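Local coordinates for conserved hypothetical protein (Staphylococcus aureus subsp. aureus, PDB 2AP3) that is of unknown function but belongs to a family of putative cell-wall-binding lipoproteins and folds as a long, all-helical bundle, at residues K66-L71 with Y149-D154. Numbering follows the deposited sequence.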
ATOM      1  N   LYS A  66       1.515 -31.571   5.625  1.00 11.18           N
ATOM      2  CA  LYS A  66       1.518 -30.452   6.573  1.00 11.42           C
ATOM      3  C   LYS A  66       2.032 -29.167   5.918  1.00 11.11           C
ATOM      4  O   LYS A  66       1.501 -28.083   6.173  1.00 11.50           O
ATOM      5  CB  LYS A  66       2.309 -30.765   7.856  1.00 11.90           C
ATOM      6  CG  LYS A  66       2.229 -29.603   8.856  1.00 14.37           C
ATOM      7  CD  LYS A  66       2.966 -29.873  10.144  1.00 18.42           C
ATOM      8  CE  LYS A  66       2.749 -28.776  11.174  1.00 21.33           C
ATOM      9  NZ  LYS A  66       3.208 -27.417  10.772  1.00 25.33           N
ATOM     10  N   ALA A  67       3.079 -29.282   5.083  1.00 10.98           N
ATOM     11  CA  ALA A  67       3.644 -28.088   4.426  1.00 11.19           C
ATOM     12  C   ALA A  67       2.586 -27.468   3.509  1.00 11.25           C
ATOM     13  O   ALA A  67       2.402 -26.246   3.485  1.00 10.40           O
ATOM     14  CB  ALA A  67       4.885 -28.443   3.623  1.00 12.60           C
ATOM     15  N   VAL A  68       1.876 -28.315   2.773  1.00 11.25           N
ATOM     16  CA  VAL A  68       0.850 -27.790   1.853  1.00 11.48           C
ATOM     17  C   VAL A  68      -0.243 -27.071   2.649  1.00 11.30           C
ATOM     18  O   VAL A  68      -0.640 -25.949   2.324  1.00 11.82           O
ATOM     19  CB  VAL A  68       0.249 -28.922   1.023  1.00 12.13           C
ATOM     20  CG1 VAL A  68      -0.991 -28.447   0.306  1.00 12.77           C
ATOM     21  CG2 VAL A  68       1.280 -29.433   0.043  1.00 12.91           C
ATOM     22  N   LYS A  69      -0.713 -27.707   3.719  1.00 10.98           N
ATOM     23  CA  LYS A  69      -1.761 -27.061   4.536  1.00 11.83           C
ATOM     24  C   LYS A  69      -1.254 -25.771   5.191  1.00 10.78           C
ATOM     25  O   LYS A  69      -1.964 -24.746   5.278  1.00 11.51           O
ATOM     26  CB  LYS A  69      -2.253 -28.037   5.586  1.00 12.87           C
ATOM     27  CG  LYS A  69      -2.963 -29.219   4.921  1.00 17.01           C
ATOM     28  CD  LYS A  69      -3.302 -30.319   5.921  1.00 22.94           C
ATOM     29  CE  LYS A  69      -3.775 -31.569   5.210  1.00 26.38           C
ATOM     30  NZ  LYS A  69      -4.983 -31.284   4.377  1.00 28.19           N
ATOM     31  N   ASP A  70       0.004 -25.784   5.590  1.00 10.51           N
ATOM     32  CA  ASP A  70       0.608 -24.588   6.170  1.00 10.49           C
ATOM     33  C   ASP A  70       0.773 -23.457   5.149  1.00  9.97           C
ATOM     34  O   ASP A  70       0.668 -22.244   5.492  1.00 10.81           O
ATOM     35  CB  ASP A  70       1.955 -24.959   6.777  1.00 10.77           C
ATOM     36  CG  ASP A  70       1.804 -25.703   8.095  1.00 12.63           C
ATOM     37  OD1 ASP A  70       0.679 -25.811   8.652  1.00 17.21           O
ATOM     38  OD2 ASP A  70       2.851 -26.158   8.601  1.00 16.32           O
ATOM     39  N   LEU A  71       1.050 -23.833   3.906  1.00 10.67           N
ATOM     40  CA  LEU A  71       1.157 -22.844   2.831  1.00 10.28           C
ATOM     41  C   LEU A  71      -0.182 -22.173   2.531  1.00 10.77           C
ATOM     42  O   LEU A  71      -0.233 -20.969   2.297  1.00 11.13           O
ATOM     43  CB  LEU A  71       1.741 -23.468   1.574  1.00 10.05           C
ATOM     44  CG  LEU A  71       3.251 -23.696   1.671  1.00  8.79           C
ATOM     45  CD1 LEU A  71       3.681 -24.707   0.605  1.00 13.39           C
ATOM     46  CD2 LEU A  71       4.022 -22.360   1.552  1.00 11.66           C
ATOM     47  N   TYR A 149      -4.461 -26.776  -5.074  1.00 13.73           N
ATOM     48  CA  TYR A 149      -4.279 -27.823  -6.071  1.00 14.84           C
ATOM     49  C   TYR A 149      -3.356 -28.931  -5.544  1.00 14.78           C
ATOM     50  O   TYR A 149      -3.592 -30.116  -5.749  1.00 15.79           O
ATOM     51  CB  TYR A 149      -3.780 -27.200  -7.376  1.00 15.90           C
ATOM     52  CG  TYR A 149      -3.367 -28.198  -8.435  1.00 16.29           C
ATOM     53  CD1 TYR A 149      -4.309 -28.980  -9.099  1.00 18.45           C
ATOM     54  CD2 TYR A 149      -2.032 -28.342  -8.779  1.00 17.67           C
ATOM     55  CE1 TYR A 149      -3.920 -29.891 -10.067  1.00 18.62           C
ATOM     56  CE2 TYR A 149      -1.630 -29.254  -9.769  1.00 19.75           C
ATOM     57  CZ  TYR A 149      -2.589 -30.026 -10.403  1.00 19.49           C
ATOM     58  OH  TYR A 149      -2.229 -30.943 -11.376  1.00 20.81           O
ATOM     59  N   LEU A 150      -2.327 -28.548  -4.802  1.00 13.35           N
ATOM     60  CA  LEU A 150      -1.457 -29.565  -4.188  1.00 13.66           C
ATOM     61  C   LEU A 150      -2.131 -30.385  -3.081  1.00 15.90           C
ATOM     62  O   LEU A 150      -1.629 -31.475  -2.751  1.00 15.95           O
ATOM     63  CB  LEU A 150      -0.211 -28.905  -3.571  1.00 13.35           C
ATOM     64  CG  LEU A 150       0.667 -28.040  -4.487  1.00 13.52           C
ATOM     65  CD1 LEU A 150       1.779 -27.403  -3.702  1.00 12.83           C
ATOM     66  CD2 LEU A 150       1.244 -28.864  -5.629  1.00 16.26           C
ATOM     67  N   ASN A 151      -3.199 -29.844  -2.473  1.00 17.14           N
ATOM     68  CA  ASN A 151      -3.906 -30.442  -1.296  1.00 19.69           C
ATOM     69  C   ASN A 151      -5.009 -31.431  -1.691  1.00 21.48           C
ATOM     70  O   ASN A 151      -5.888 -31.804  -0.877  1.00 23.71           O
ATOM     71  CB  ASN A 151      -4.505 -29.333  -0.405  1.00 19.36           C
ATOM     72  CG  ASN A 151      -4.897 -29.827   0.991  1.00 20.63           C
ATOM     73  OD1 ASN A 151      -4.182 -30.634   1.614  1.00 23.41           O
ATOM     74  ND2 ASN A 151      -6.024 -29.343   1.494  1.00 23.40           N
ATOM     75  N   GLN A 152      -4.997 -31.832  -2.953  1.00 22.14           N
ATOM     76  CA  GLN A 152      -5.863 -32.916  -3.395  1.00 22.78           C
ATOM     77  C   GLN A 152      -5.029 -33.996  -4.032  1.00 21.95           C
ATOM     78  O   GLN A 152      -3.889 -33.765  -4.411  1.00 21.67           O
ATOM     79  CB  GLN A 152      -6.905 -32.430  -4.399  1.00 23.59           C
ATOM     80  CG  GLN A 152      -6.522 -31.174  -5.184  1.00 28.22           C
ATOM     81  CD  GLN A 152      -6.031 -31.432  -6.605  1.00 32.02           C
ATOM     82  OE1 GLN A 152      -5.128 -32.251  -6.864  1.00 31.81           O
ATOM     83  NE2 GLN A 152      -6.603 -30.682  -7.544  1.00 35.20           N
ATOM     84  N   ASN A 153      -5.630 -35.166  -4.192  1.00 21.79           N
ATOM     85  CA  ASN A 153      -4.935 -36.306  -4.769  1.00 21.47           C
ATOM     86  C   ASN A 153      -4.554 -36.060  -6.219  1.00 21.34           C
ATOM     87  O   ASN A 153      -5.254 -35.347  -6.926  1.00 21.62           O
ATOM     88  CB  ASN A 153      -5.830 -37.540  -4.707  1.00 21.68           C
ATOM     89  CG  ASN A 153      -6.129 -37.987  -3.286  1.00 22.32           C
ATOM     90  OD1 ASN A 153      -5.328 -37.770  -2.366  1.00 22.87           O
ATOM     91  ND2 ASN A 153      -7.287 -38.637  -3.097  1.00 21.74           N
ATOM     92  N   ASP A 154      -3.444 -36.656  -6.658  1.00 22.23           N
ATOM     93  CA  ASP A 154      -3.095 -36.708  -8.099  1.00 22.22           C
ATOM     94  C   ASP A 154      -2.668 -35.373  -8.778  1.00 22.79           C
ATOM     95  O   ASP A 154      -2.938 -35.135  -9.965  1.00 22.61           O
ATOM     96  CB  ASP A 154      -4.210 -37.440  -8.884  1.00 22.96           C
ATOM     97  CG  ASP A 154      -4.490 -38.845  -8.343  1.00 24.59           C
ATOM     98  OD1 ASP A 154      -3.524 -39.613  -8.147  1.00 26.36           O
ATOM     99  OD2 ASP A 154      -5.680 -39.196  -8.127  1.00 24.78           O
TER
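The carboxamide of Asn151 meets Lys69 at its oxygen edge, while Val68 approaches obliquely from one face, outside the border of the amide on the CB side. This is a contact between two members of an elongated helical bundle, and its centre lies about 30 Å from the centre of the chain: helix 61-96 meets the point where helix 109-150 gives way to the turn leading into helix 157-195. CG1 of Val68 packs on CB of Asn151 and stays 4.2 Å from CG of Asn151; the CG methylene of Lys69 flanks OD1 of Asn151 obliquely from that same side at 3.8 Å. At the edge, NZ of Lys69 donates a hydrogen bond of 2.9 Å to OD1 of Asn151, in the carbonyl plane and on a lone pair, with a C=O...N angle of 117°. Lys69 gets there with an extended chain that bends only at its last torsion (chi4 -59°), which turns the ammonium in toward the amide.

Beside the polar pair the contact is apolar. While CG1 of Val68 turns to Asn151, CG2 of Val68 meets CB of Leu150 at 3.9 Å; Leu150 touches through CB rather than its branched end. Val68 is buried, while Lys69 and Asn151 are exposed, which places the charged bond at the solvent side of a small greasy patch. Tyr149 turns away, its OH bonded to Thr156 N and its ring in a cation-pi contact with Lys163, tying the turn to the next helix. Leu71 touches Leu52 and Val56. The closest carbon pair across the contact is CG1 of Val68 and CB of Asn151, 3.7 Å apart.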